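Local coordinates for farnesyltransferase, putative (Trypanosoma cruzi, PDB 3WCA), which probably catalyses the condensation of two farnesyl diphosphate molecules to squalene with NAD(P)H, a magnesium-dependent step on the route to lanosterol, at residues A[30-35]-A[53-58]; A[65-70]-A[83-88]; A[71-76]-A[100-105]; A[287-292]-A[330-335]. The protein carries 1 engineered substitution. All coordinates share one frame; numbering follows the deposited sequence.

Contact 1. Residues A[30-35]-A[53-58]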
loop_
_atom_site.group_PDB
_atom_site.type_symbol
_atom_site.label_atom_id
_atom_site.label_comp_id
_atom_site.label_asym_id
_atom_site.label_seq_id
_atom_site.Cartn_x
_atom_site.Cartn_y
_atom_site.Cartn_z
ATOM N N PHE A 30 -2.186 23.653 2.970
ATOM C CA PHE A 30 -0.806 23.211 2.891
ATOM C C PHE A 30 -0.818 21.690 2.853
ATOM O O PHE A 30 -0.123 21.064 2.048
ATOM C CB PHE A 30 -0.018 23.670 4.114
ATOM C CG PHE A 30 1.335 23.019 4.235
ATOM C CD1 PHE A 30 2.444 23.563 3.599
ATOM C CD2 PHE A 30 1.486 21.833 4.951
ATOM C CE1 PHE A 30 3.682 22.937 3.674
ATOM C CE2 PHE A 30 2.720 21.198 5.031
ATOM C CZ PHE A 30 3.818 21.746 4.395
ATOM N N CYS A 31 -1.606 21.099 3.744
ATOM C CA CYS A 31 -1.721 19.649 3.820
ATOM C C CYS A 31 -2.031 19.047 2.453
ATOM O O CYS A 31 -1.338 18.141 1.991
ATOM C CB CYS A 31 -2.814 19.260 4.815
ATOM S SG CYS A 31 -2.339 19.427 6.551
ATOM N N TYR A 32 -3.074 19.556 1.809
ATOM C CA TYR A 32 -3.465 19.061 0.500
ATOM C C TYR A 32 -2.409 19.388 -0.541
ATOM O O TYR A 32 -2.252 18.663 -1.521
ATOM C CB TYR A 32 -4.819 19.647 0.096
ATOM C CG TYR A 32 -6.000 18.955 0.743
ATOM C CD1 TYR A 32 -6.342 17.646 0.400
ATOM C CD2 TYR A 32 -6.772 19.605 1.703
ATOM C CE1 TYR A 32 -7.423 17.000 0.998
ATOM C CE2 TYR A 32 -7.859 18.968 2.305
ATOM C CZ TYR A 32 -8.177 17.668 1.951
ATOM O OH TYR A 32 -9.249 17.045 2.548
ATOM N N ASP A 33 -1.678 20.478 -0.325
ATOM C CA ASP A 33 -0.622 20.877 -1.247
ATOM C C ASP A 33 0.596 19.982 -1.096
ATOM O O ASP A 33 1.225 19.602 -2.083
ATOM C CB ASP A 33 -0.215 22.327 -0.999
ATOM C CG ASP A 33 -0.982 23.305 -1.859
ATOM O OD1 ASP A 33 -2.213 23.131 -2.018
ATOM O OD2 ASP A 33 -0.353 24.258 -2.370
ATOM N N ILE A 34 0.940 19.641 0.139
ATOM C CA ILE A 34 2.099 18.796 0.345
ATOM C C ILE A 34 1.727 17.390 -0.108
ATOM O O ILE A 34 2.544 16.674 -0.672
ATOM C CB ILE A 34 2.556 18.824 1.835
ATOM C CG1 ILE A 34 4.011 18.372 1.934
ATOM C CG2 ILE A 34 1.674 17.953 2.689
ATOM C CD1 ILE A 34 4.998 19.387 1.370
ATOM N N LEU A 35 0.473 17.012 0.116
ATOM C CA LEU A 35 -0.019 15.702 -0.287
ATOM C C LEU A 35 0.180 15.506 -1.786
ATOM O O LEU A 35 0.644 14.463 -2.238
ATOM C CB LEU A 35 -1.506 15.587 0.037
ATOM C CG LEU A 35 -2.211 14.372 -0.558
ATOM C CD1 LEU A 35 -1.644 13.124 0.066
ATOM C CD2 LEU A 35 -3.702 14.458 -0.319
ATOM N N MET A 53 -14.523 13.655 5.522
ATOM C CA MET A 53 -13.775 12.407 5.566
ATOM C C MET A 53 -12.421 12.656 4.919
ATOM O O MET A 53 -11.393 12.163 5.378
ATOM C CB MET A 53 -14.534 11.334 4.774
ATOM C CG MET A 53 -13.814 10.007 4.609
ATOM S SD MET A 53 -13.881 9.016 6.097
ATOM C CE MET A 53 -15.313 7.994 5.733
ATOM N N ARG A 54 -12.437 13.449 3.856
ATOM C CA ARG A 54 -11.244 13.751 3.095
ATOM C C ARG A 54 -10.171 14.454 3.903
ATOM O O ARG A 54 -8.980 14.159 3.751
ATOM C CB ARG A 54 -11.614 14.585 1.868
ATOM C CG ARG A 54 -10.593 14.513 0.764
ATOM C CD ARG A 54 -11.214 14.896 -0.560
ATOM N NE ARG A 54 -11.365 16.333 -0.693
ATOM C CZ ARG A 54 -12.348 16.924 -1.364
ATOM N NH1 ARG A 54 -13.282 16.205 -1.967
ATOM N NH2 ARG A 54 -12.393 18.245 -1.429
ATOM N N ASP A 55 -10.588 15.389 4.753
ATOM C CA ASP A 55 -9.639 16.119 5.587
ATOM C C ASP A 55 -8.987 15.149 6.556
ATOM O O ASP A 55 -7.777 15.168 6.736
ATOM C CB ASP A 55 -10.333 17.230 6.389
ATOM C CG ASP A 55 -10.884 18.339 5.508
ATOM O OD1 ASP A 55 -10.236 18.681 4.497
ATOM O OD2 ASP A 55 -11.963 18.878 5.842
ATOM N N ALA A 56 -9.802 14.304 7.181
ATOM C CA ALA A 56 -9.296 13.337 8.143
ATOM C C ALA A 56 -8.318 12.361 7.477
ATOM O O ALA A 56 -7.240 12.082 8.011
ATOM C CB ALA A 56 -10.452 12.580 8.762
ATOM N N VAL A 57 -8.698 11.842 6.314
ATOM C CA VAL A 57 -7.845 10.908 5.591
ATOM C C VAL A 57 -6.578 11.601 5.084
ATOM O O VAL A 57 -5.492 11.016 5.111
ATOM C CB VAL A 57 -8.612 10.255 4.428
ATOM C CG1 VAL A 57 -7.659 9.546 3.487
ATOM C CG2 VAL A 57 -9.611 9.265 4.985
ATOM N N CYS A 58 -6.697 12.848 4.640
ATOM C CA CYS A 58 -5.519 13.565 4.163
ATOM C C CYS A 58 -4.482 13.784 5.269
ATOM O O CYS A 58 -3.275 13.653 5.043
ATOM C CB CYS A 58 -5.906 14.918 3.582
ATOM S SG CYS A 58 -4.477 15.931 3.236
#
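The ring of Tyr32 carries a sulfur on one face and a carboxylate oxygen at its edge, both supplied by helix 53-58. Over the face, displaced toward the CD1-CE1 rim, sits Cys58, whose SG lies 4.0 Å from the centroid of the Tyr32 ring: a Cys sulfur-aromatic contact. Cys58 CB comes nearer still to that rim, 3.6 Å from Tyr32 CE1. At the edge, close to the ring plane, Asp55 OD1 accepts a hydrogen bond of 2.7 Å from Tyr32 OH. The two side chains run nearly perpendicular, ring and carboxylate planes lie 63° apart, and the hydroxyl reaches OD1 from above the carboxylate plane. Arg54 flanks the same hydroxyl with its aliphatic part, CG being 3.4 Å from Tyr32 OH, while its NH1 is bound to the carbonyl of Leu49.

With chi1 at 171°, Cys58 holds its sulfur opposite the backbone N, and this carries SG toward helix 30-35. There it also meets Cys31 CB at 4.0 Å and, on the next turn, Leu35 CD2 at 3.9 Å. One sulfur thus touches three residues of the other helix, and the polar bond lies at the outer end of the tyrosine.

Farther along helix 51-72, Ile59 and Leu62 receive Cys31 as well. The axes of segments 30-35 and 53-58 approach to 10.6 Å and cross at 59°; the contact joins the N-terminal helix 26-38 to the start of helix 51-72 within the all-helical fold of the squalene/phytoene synthase family.

Contact 2. Residues A[65-70]-A[83-88]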
loop_
_atom_site.group_PDB
_atom_site.type_symbol
_atom_site.label_atom_id
_atom_site.label_comp_id
_atom_site.label_asym_id
_atom_site.label_seq_id
_atom_site.Cartn_x
_atom_site.Cartn_y
_atom_site.Cartn_z
ATOM N N ARG A 65 3.059 9.492 6.403
ATOM C CA ARG A 65 4.046 9.844 5.402
ATOM C C ARG A 65 5.273 10.418 6.097
ATOM O O ARG A 65 6.404 10.232 5.645
ATOM C CB ARG A 65 3.465 10.870 4.443
ATOM C CG ARG A 65 4.407 11.237 3.338
ATOM C CD ARG A 65 4.814 10.012 2.541
ATOM N NE ARG A 65 5.805 10.378 1.540
ATOM C CZ ARG A 65 6.171 9.602 0.530
ATOM N NH1 ARG A 65 5.624 8.399 0.381
ATOM N NH2 ARG A 65 7.076 10.041 -0.336
ATOM N N ALA A 66 5.044 11.142 7.185
ATOM C CA ALA A 66 6.147 11.701 7.955
ATOM C C ALA A 66 6.947 10.523 8.532
ATOM O O ALA A 66 8.172 10.486 8.406
ATOM C CB ALA A 66 5.609 12.586 9.082
ATOM N N LEU A 67 6.256 9.560 9.149
ATOM C CA LEU A 67 6.933 8.387 9.713
ATOM C C LEU A 67 7.792 7.721 8.654
ATOM O O LEU A 67 8.966 7.393 8.890
ATOM C CB LEU A 67 5.936 7.333 10.200
ATOM C CG LEU A 67 5.091 7.592 11.437
ATOM C CD1 LEU A 67 4.229 6.363 11.717
ATOM C CD2 LEU A 67 6.001 7.904 12.607
ATOM N N ASP A 68 7.185 7.495 7.494
ATOM C CA ASP A 68 7.873 6.843 6.398
ATOM C C ASP A 68 9.149 7.582 6.032
ATOM O O ASP A 68 10.172 6.967 5.737
ATOM C CB ASP A 68 6.964 6.759 5.174
ATOM C CG ASP A 68 7.608 6.013 4.040
ATOM O OD1 ASP A 68 7.807 4.789 4.182
ATOM O OD2 ASP A 68 7.933 6.649 3.016
ATOM N N THR A 69 9.082 8.907 6.051
ATOM C CA THR A 69 10.227 9.734 5.712
ATOM C C THR A 69 11.390 9.509 6.687
ATOM O O THR A 69 12.557 9.533 6.289
ATOM C CB THR A 69 9.820 11.222 5.681
ATOM O OG1 THR A 69 8.858 11.417 4.639
ATOM C CG2 THR A 69 11.016 12.108 5.413
ATOM N N VAL A 70 11.079 9.286 7.962
ATOM C CA VAL A 70 12.133 9.034 8.940
ATOM C C VAL A 70 12.696 7.619 8.723
ATOM O O VAL A 70 13.911 7.417 8.684
ATOM C CB VAL A 70 11.605 9.163 10.389
ATOM C CG1 VAL A 70 12.697 8.766 11.382
ATOM C CG2 VAL A 70 11.156 10.592 10.652
ATOM N N ARG A 83 14.768 6.175 18.394
ATOM C CA ARG A 83 14.529 7.162 19.435
ATOM C C ARG A 83 13.300 8.027 19.123
ATOM O O ARG A 83 12.374 8.125 19.926
ATOM C CB ARG A 83 15.767 8.059 19.576
ATOM C CG ARG A 83 15.700 9.099 20.694
ATOM C CD ARG A 83 16.777 10.168 20.499
ATOM N NE ARG A 83 18.111 9.584 20.339
ATOM C CZ ARG A 83 19.007 9.990 19.443
ATOM N NH1 ARG A 83 18.721 10.986 18.612
ATOM N NH2 ARG A 83 20.189 9.396 19.368
ATOM N N GLU A 84 13.299 8.637 17.942
ATOM C CA GLU A 84 12.223 9.533 17.524
ATOM C C GLU A 84 10.875 8.900 17.143
ATOM O O GLU A 84 9.819 9.403 17.533
ATOM C CB GLU A 84 12.715 10.397 16.357
ATOM C CG GLU A 84 13.913 11.297 16.669
ATOM C CD GLU A 84 13.593 12.403 17.670
ATOM O OE1 GLU A 84 12.462 12.939 17.640
ATOM O OE2 GLU A 84 14.483 12.752 18.474
ATOM N N LEU A 85 10.907 7.805 16.388
ATOM C CA LEU A 85 9.682 7.149 15.937
ATOM C C LEU A 85 8.612 6.810 16.980
ATOM O O LEU A 85 7.477 7.278 16.873
ATOM C CB LEU A 85 10.037 5.891 15.133
ATOM C CG LEU A 85 10.693 6.169 13.774
ATOM C CD1 LEU A 85 11.080 4.861 13.102
ATOM C CD2 LEU A 85 9.723 6.962 12.890
ATOM N N PRO A 86 8.953 6.005 18.004
ATOM C CA PRO A 86 7.995 5.612 19.048
ATOM C C PRO A 86 7.172 6.726 19.677
ATOM O O PRO A 86 6.064 6.486 20.157
ATOM C CB PRO A 86 8.876 4.899 20.070
ATOM C CG PRO A 86 9.928 4.275 19.203
ATOM C CD PRO A 86 10.279 5.428 18.284
ATOM N N LYS A 87 7.700 7.938 19.693
ATOM C CA LYS A 87 6.948 9.037 20.275
ATOM C C LYS A 87 6.457 10.008 19.209
ATOM O O LYS A 87 6.104 11.149 19.503
ATOM C CB LYS A 87 7.792 9.773 21.329
ATOM C CG LYS A 87 9.172 10.228 20.869
ATOM C CD LYS A 87 9.829 11.090 21.950
ATOM C CE LYS A 87 11.131 11.720 21.471
ATOM N NZ LYS A 87 12.260 10.755 21.432
ATOM N N PHE A 88 6.413 9.543 17.967
ATOM C CA PHE A 88 5.961 10.395 16.891
ATOM C C PHE A 88 4.513 10.771 17.106
ATOM O O PHE A 88 4.136 11.917 16.906
ATOM C CB PHE A 88 6.099 9.697 15.545
ATOM C CG PHE A 88 6.261 10.645 14.399
ATOM C CD1 PHE A 88 7.505 11.208 14.124
ATOM C CD2 PHE A 88 5.174 10.985 13.601
ATOM C CE1 PHE A 88 7.664 12.098 13.062
ATOM C CE2 PHE A 88 5.322 11.872 12.539
ATOM C CZ PHE A 88 6.572 12.431 12.269
#
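Leu67 turns its CG anti to the carbonyl carbon (chi1 -70°), and Phe88 turns its own anti to the backbone N (chi1 -154°); these settings bring the leucine methyl CD2 against the root of the phenylalanine ring. Leu67 CD2 lies 3.3 Å from Phe88 CG and is almost equally close to CD2 of the ring. The two side chains pass each other in opposite directions. At the far end of the ring, one helical position earlier, Ala66 CB touches Phe88 CZ at 3.3 Å, and these two short contacts make the packing tight.

Leu85 completes the seam. Its CD2 methyl is 3.8 Å from Leu67 CD2 and equally far from Val70 CG1, and so it sits between the two helical residues. Beyond the two segments, Trp97 meets the Phe88 ring with its plane steeply inclined, and Leu111 of helix 105-112 covers Ala66 and Phe88.

Helix 65-70 also carries Asp68, a magnesium ligand, whose CB points away from this seam. No hydrogen bond crosses between the segments: cohesion rests on dispersion and on the exclusion of water, with the apolar side of the helix packed into the fold while its other side serves the metal.

Contact 3. Residues A[71-76]-A[100-105]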
loop_
_atom_site.group_PDB
_atom_site.type_symbol
_atom_site.label_atom_id
_atom_site.label_comp_id
_atom_site.label_asym_id
_atom_site.label_seq_id
_atom_site.Cartn_x
_atom_site.Cartn_y
_atom_site.Cartn_z
ATOM N N GLU A 71 11.807 6.647 8.562
ATOM C CA GLU A 71 12.221 5.269 8.353
ATOM C C GLU A 71 13.090 5.079 7.111
ATOM O O GLU A 71 14.036 4.284 7.126
ATOM C CB GLU A 71 10.995 4.360 8.245
ATOM C CG GLU A 71 11.320 2.936 7.810
ATOM C CD GLU A 71 10.098 2.174 7.329
ATOM O OE1 GLU A 71 9.288 2.763 6.582
ATOM O OE2 GLU A 71 9.956 0.984 7.680
ATOM N N ASP A 72 12.777 5.809 6.041
ATOM C CA ASP A 72 13.515 5.672 4.787
ATOM C C ASP A 72 14.784 6.492 4.605
ATOM O O ASP A 72 15.550 6.233 3.679
ATOM C CB ASP A 72 12.580 5.927 3.594
ATOM C CG ASP A 72 11.513 4.852 3.454
ATOM O OD1 ASP A 72 11.843 3.662 3.652
ATOM O OD2 ASP A 72 10.350 5.188 3.139
ATOM N N ASP A 73 15.023 7.478 5.460
ATOM C CA ASP A 73 16.236 8.268 5.308
ATOM C C ASP A 73 17.410 7.417 5.778
ATOM O O ASP A 73 17.595 7.218 6.975
ATOM C CB ASP A 73 16.176 9.551 6.131
ATOM C CG ASP A 73 17.318 10.493 5.801
ATOM O OD1 ASP A 73 18.320 10.017 5.228
ATOM O OD2 ASP A 73 17.227 11.698 6.110
ATOM N N MET A 74 18.202 6.916 4.834
ATOM C CA MET A 74 19.338 6.070 5.173
ATOM C C MET A 74 20.612 6.835 5.522
ATOM O O MET A 74 21.624 6.229 5.879
ATOM C CB MET A 74 19.618 5.099 4.028
ATOM C CG MET A 74 18.434 4.202 3.678
ATOM S SD MET A 74 17.908 3.149 5.054
ATOM C CE MET A 74 16.531 4.047 5.644
ATOM N N SER A 75 20.575 8.159 5.423
ATOM C CA SER A 75 21.756 8.947 5.751
ATOM C C SER A 75 21.783 9.293 7.240
ATOM O O SER A 75 22.800 9.768 7.751
ATOM C CB SER A 75 21.811 10.229 4.907
ATOM O OG SER A 75 20.786 11.133 5.265
ATOM N N ILE A 76 20.673 9.053 7.936
ATOM C CA ILE A 76 20.606 9.337 9.369
ATOM C C ILE A 76 20.662 8.045 10.179
ATOM O O ILE A 76 20.077 7.028 9.791
ATOM C CB ILE A 76 19.323 10.121 9.751
ATOM C CG1 ILE A 76 18.080 9.359 9.300
ATOM C CG2 ILE A 76 19.357 11.511 9.128
ATOM C CD1 ILE A 76 16.785 10.039 9.685
ATOM N N SER A 100 13.999 19.163 11.449
ATOM C CA SER A 100 14.775 19.875 10.437
ATOM C C SER A 100 15.729 19.166 9.480
ATOM O O SER A 100 15.830 19.572 8.323
ATOM C CB SER A 100 15.543 21.018 11.104
ATOM O OG SER A 100 14.656 21.990 11.627
ATOM N N GLY A 101 16.435 18.131 9.922
ATOM C CA GLY A 101 17.376 17.491 9.010
ATOM C C GLY A 101 17.062 16.087 8.524
ATOM O O GLY A 101 17.923 15.206 8.542
ATOM N N VAL A 102 15.840 15.872 8.058
ATOM C CA VAL A 102 15.464 14.547 7.604
ATOM C C VAL A 102 14.647 14.563 6.318
ATOM O O VAL A 102 13.771 15.406 6.136
ATOM C CB VAL A 102 14.667 13.826 8.704
ATOM C CG1 VAL A 102 14.377 12.398 8.293
ATOM C CG2 VAL A 102 15.446 13.871 10.013
ATOM N N GLY A 103 14.957 13.627 5.427
ATOM C CA GLY A 103 14.238 13.514 4.172
ATOM C C GLY A 103 14.768 14.313 2.994
ATOM O O GLY A 103 15.625 15.184 3.140
ATOM N N VAL A 104 14.236 14.003 1.818
ATOM C CA VAL A 104 14.613 14.675 0.582
ATOM C C VAL A 104 13.396 15.369 -0.038
ATOM O O VAL A 104 12.263 14.922 0.135
ATOM C CB VAL A 104 15.189 13.664 -0.447
ATOM C CG1 VAL A 104 14.142 12.613 -0.794
ATOM C CG2 VAL A 104 15.641 14.393 -1.702
ATOM N N GLY A 105 13.637 16.468 -0.748
ATOM C CA GLY A 105 12.557 17.186 -1.399
ATOM C C GLY A 105 11.412 17.608 -0.501
ATOM O O GLY A 105 11.622 17.995 0.644
#
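Asp73 reaches across to the 100-105 loop, its side chain set obliquely to that of Val102, whereas Ile76 meets the same valine at about a right angle. The two carboxylate oxygens of Asp73 divide the work. OD2 accepts a nearly straight hydrogen bond from Gly103 N (3.1 Å, N-H...O 178°), the donor lying above the carboxylate plane. OD1 turns back on its own segment and takes two bonds from Ser75: the backbone N at 2.9 Å, on the anti side, closing an Asx turn, and the hydroxyl OG at 2.7 Å, on the syn side. Three bonds therefore fix the rotation of the carboxylate.

Beside this polar clasp, Val102 CG1 lies 3.6 Å from Ile76 CD1 and 3.7 Å from Asp73 OD2. Ile76 holds CG1 between its backbone N and carbonyl carbon (chi1 56°), a crowded position that carries CD1 to the valine. Gly103 has backbone angles at which a side chain would press on the preceding carbonyl oxygen.

Immediately before the turn, Glu71 and Asp72 belong to the magnesium site; Glu71 OE2 also bonds Tyr160, and Asp72 OD1 pairs with Arg219. The chemistry thus combines a shared carboxylate with a small apolar patch, and three donors, two N-H and one O-H, probably help stabilise the negative charge of Asp73, next in sequence to the magnesium ligands.

Contact 4. Residues A[287-292]-A[330-335]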
loop_
_atom_site.group_PDB
_atom_site.type_symbol
_atom_site.label_atom_id
_atom_site.label_comp_id
_atom_site.label_asym_id
_atom_site.label_seq_id
_atom_site.Cartn_x
_atom_site.Cartn_y
_atom_site.Cartn_z
ATOM N N ALA A 287 -4.041 -1.990 -8.669
ATOM C CA ALA A 287 -3.075 -2.976 -8.213
ATOM C C ALA A 287 -3.220 -4.258 -9.021
ATOM O O ALA A 287 -2.223 -4.854 -9.430
ATOM C CB ALA A 287 -3.274 -3.262 -6.721
ATOM N N MET A 288 -4.459 -4.679 -9.261
ATOM C CA MET A 288 -4.682 -5.891 -10.034
ATOM C C MET A 288 -4.228 -5.704 -11.483
ATOM O O MET A 288 -3.745 -6.653 -12.104
ATOM C CB MET A 288 -6.149 -6.316 -9.982
ATOM C CG MET A 288 -6.427 -7.656 -10.676
ATOM S SD MET A 288 -5.695 -9.123 -9.863
ATOM C CE MET A 288 -6.848 -9.325 -8.602
ATOM N N ALA A 289 -4.366 -4.486 -12.017
ATOM C CA ALA A 289 -3.929 -4.222 -13.390
ATOM C C ALA A 289 -2.401 -4.300 -13.434
ATOM O O ALA A 289 -1.825 -4.897 -14.353
ATOM C CB ALA A 289 -4.402 -2.836 -13.869
ATOM N N THR A 290 -1.745 -3.701 -12.445
ATOM C CA THR A 290 -0.290 -3.743 -12.381
ATOM C C THR A 290 0.178 -5.199 -12.228
ATOM O O THR A 290 1.087 -5.653 -12.926
ATOM C CB THR A 290 0.226 -2.947 -11.186
ATOM O OG1 THR A 290 -0.125 -1.574 -11.348
ATOM C CG2 THR A 290 1.734 -3.062 -11.063
ATOM N N LEU A 291 -0.463 -5.920 -11.313
ATOM C CA LEU A 291 -0.130 -7.303 -11.049
ATOM C C LEU A 291 -0.267 -8.171 -12.303
ATOM O O LEU A 291 0.551 -9.063 -12.534
ATOM C CB LEU A 291 -1.029 -7.859 -9.940
ATOM C CG LEU A 291 -0.542 -9.190 -9.360
ATOM C CD1 LEU A 291 0.744 -8.939 -8.541
ATOM C CD2 LEU A 291 -1.636 -9.823 -8.507
ATOM N N SER A 292 -1.296 -7.917 -13.106
ATOM C CA SER A 292 -1.492 -8.699 -14.327
ATOM C C SER A 292 -0.389 -8.384 -15.332
ATOM O O SER A 292 -0.028 -9.222 -16.151
ATOM C CB SER A 292 -2.853 -8.393 -14.953
ATOM O OG SER A 292 -2.870 -7.115 -15.549
ATOM N N LYS A 330 -12.224 -8.897 -12.775
ATOM C CA LYS A 330 -12.315 -10.188 -13.438
ATOM C C LYS A 330 -11.497 -10.105 -14.726
ATOM O O LYS A 330 -10.682 -10.985 -15.026
ATOM C CB LYS A 330 -13.769 -10.524 -13.767
ATOM C CG LYS A 330 -13.951 -11.943 -14.290
ATOM C CD LYS A 330 -15.304 -12.138 -14.939
ATOM C CE LYS A 330 -16.167 -13.052 -14.106
ATOM N NZ LYS A 330 -16.231 -12.554 -12.706
ATOM N N THR A 331 -11.712 -9.030 -15.479
ATOM C CA THR A 331 -10.989 -8.815 -16.727
ATOM C C THR A 331 -9.475 -8.868 -16.543
ATOM O O THR A 331 -8.778 -9.542 -17.301
ATOM C CB THR A 331 -11.332 -7.450 -17.358
ATOM O OG1 THR A 331 -12.695 -7.452 -17.802
ATOM C CG2 THR A 331 -10.424 -7.177 -18.542
ATOM N N TYR A 332 -8.964 -8.138 -15.557
ATOM C CA TYR A 332 -7.533 -8.132 -15.307
ATOM C C TYR A 332 -7.059 -9.474 -14.766
ATOM O O TYR A 332 -5.983 -9.945 -15.116
ATOM C CB TYR A 332 -7.169 -7.005 -14.348
ATOM C CG TYR A 332 -7.156 -5.658 -15.030
ATOM C CD1 TYR A 332 -6.256 -5.391 -16.059
ATOM C CD2 TYR A 332 -8.075 -4.667 -14.682
ATOM C CE1 TYR A 332 -6.267 -4.169 -16.729
ATOM C CE2 TYR A 332 -8.102 -3.443 -15.345
ATOM C CZ TYR A 332 -7.200 -3.198 -16.363
ATOM O OH TYR A 332 -7.216 -1.981 -17.009
ATOM N N THR A 333 -7.864 -10.094 -13.915
ATOM C CA THR A 333 -7.504 -11.390 -13.366
ATOM C C THR A 333 -7.376 -12.382 -14.516
ATOM O O THR A 333 -6.472 -13.217 -14.525
ATOM C CB THR A 333 -8.575 -11.916 -12.398
ATOM O OG1 THR A 333 -8.725 -11.004 -11.302
ATOM C CG2 THR A 333 -8.178 -13.300 -11.876
ATOM N N LEU A 334 -8.287 -12.294 -15.480
ATOM C CA LEU A 334 -8.255 -13.195 -16.629
ATOM C C LEU A 334 -7.063 -12.903 -17.540
ATOM O O LEU A 334 -6.578 -13.798 -18.231
ATOM C CB LEU A 334 -9.562 -13.102 -17.434
ATOM C CG LEU A 334 -10.852 -13.643 -16.801
ATOM C CD1 LEU A 334 -12.045 -13.368 -17.711
ATOM C CD2 LEU A 334 -10.711 -15.133 -16.567
ATOM N N ARG A 335 -6.598 -11.654 -17.553
ATOM C CA ARG A 335 -5.446 -11.291 -18.376
ATOM C C ARG A 335 -4.179 -11.868 -17.758
ATOM O O ARG A 335 -3.248 -12.254 -18.471
ATOM C CB ARG A 335 -5.284 -9.768 -18.492
ATOM C CG ARG A 335 -6.066 -9.122 -19.626
ATOM C CD ARG A 335 -5.674 -9.691 -20.992
ATOM N NE ARG A 335 -4.338 -9.285 -21.429
ATOM C CZ ARG A 335 -3.800 -9.617 -22.599
ATOM N NH1 ARG A 335 -4.481 -10.366 -23.456
ATOM N NH2 ARG A 335 -2.590 -9.182 -22.926
#
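Helices 274-294 and 322-338 pack side by side here in the C-terminal part of an all-helical fold; their segments 287-292 and 330-335 are nearly parallel, at 14°, with axes 8.6 Å apart at closest approach. The central element is a CH-pi contact. Ala289 CB stands over the middle of the Tyr332 ring, 3.7 Å from its centroid and 12° off the normal. Tyr332 CG is anti to the carbonyl carbon (chi1 -77°), a setting that lays the ring flat against the small alanine.

At the root of the ring, Met288 CG meets Tyr332 CB at 3.8 Å, the two side chains sliding past each other in opposite directions. The methionine then bends at its second and third torsions, and its methyl CE arrives 3.7 Å from Thr333 OG1, a hydroxyl already bonded to the carbonyl of Leu329. One turn beyond Ala289, Ser292 brings CB to 3.5 Å from Tyr332 O, while its OG turns home to Ala289 O at 2.7 Å.

Ile315 of helix 309-318 touches both Ala289 and Tyr332. Across the interface itself no hydrogen bond forms. The serine and threonine hydroxyls are satisfied within their own helices, which leaves van der Waals and CH-pi contact to hold this pair together, away from the metal and the ligand.

In the fold
From the N terminus, contact 1 closes the first loop, bringing helix 26-38 onto the early turns of helix 51-72. That long helix then serves contacts 2 and 3 in turn. Contact 2 folds residues 83-88 back onto 65-70, and contact 3 opens at 71-76 before that loop has shut and ends at 100-105, so the two cross along the chain. They also touch in space, Thr69 CG2 lying 3.7 Å from Gly103 CA, with centres 11 Å apart beside the magnesium ligands. Contact 4 follows much later, tying helix 274-294 to helix 322-338; its centre is about 34 Å from that of contact 2, on the opposite side of the chain's centre.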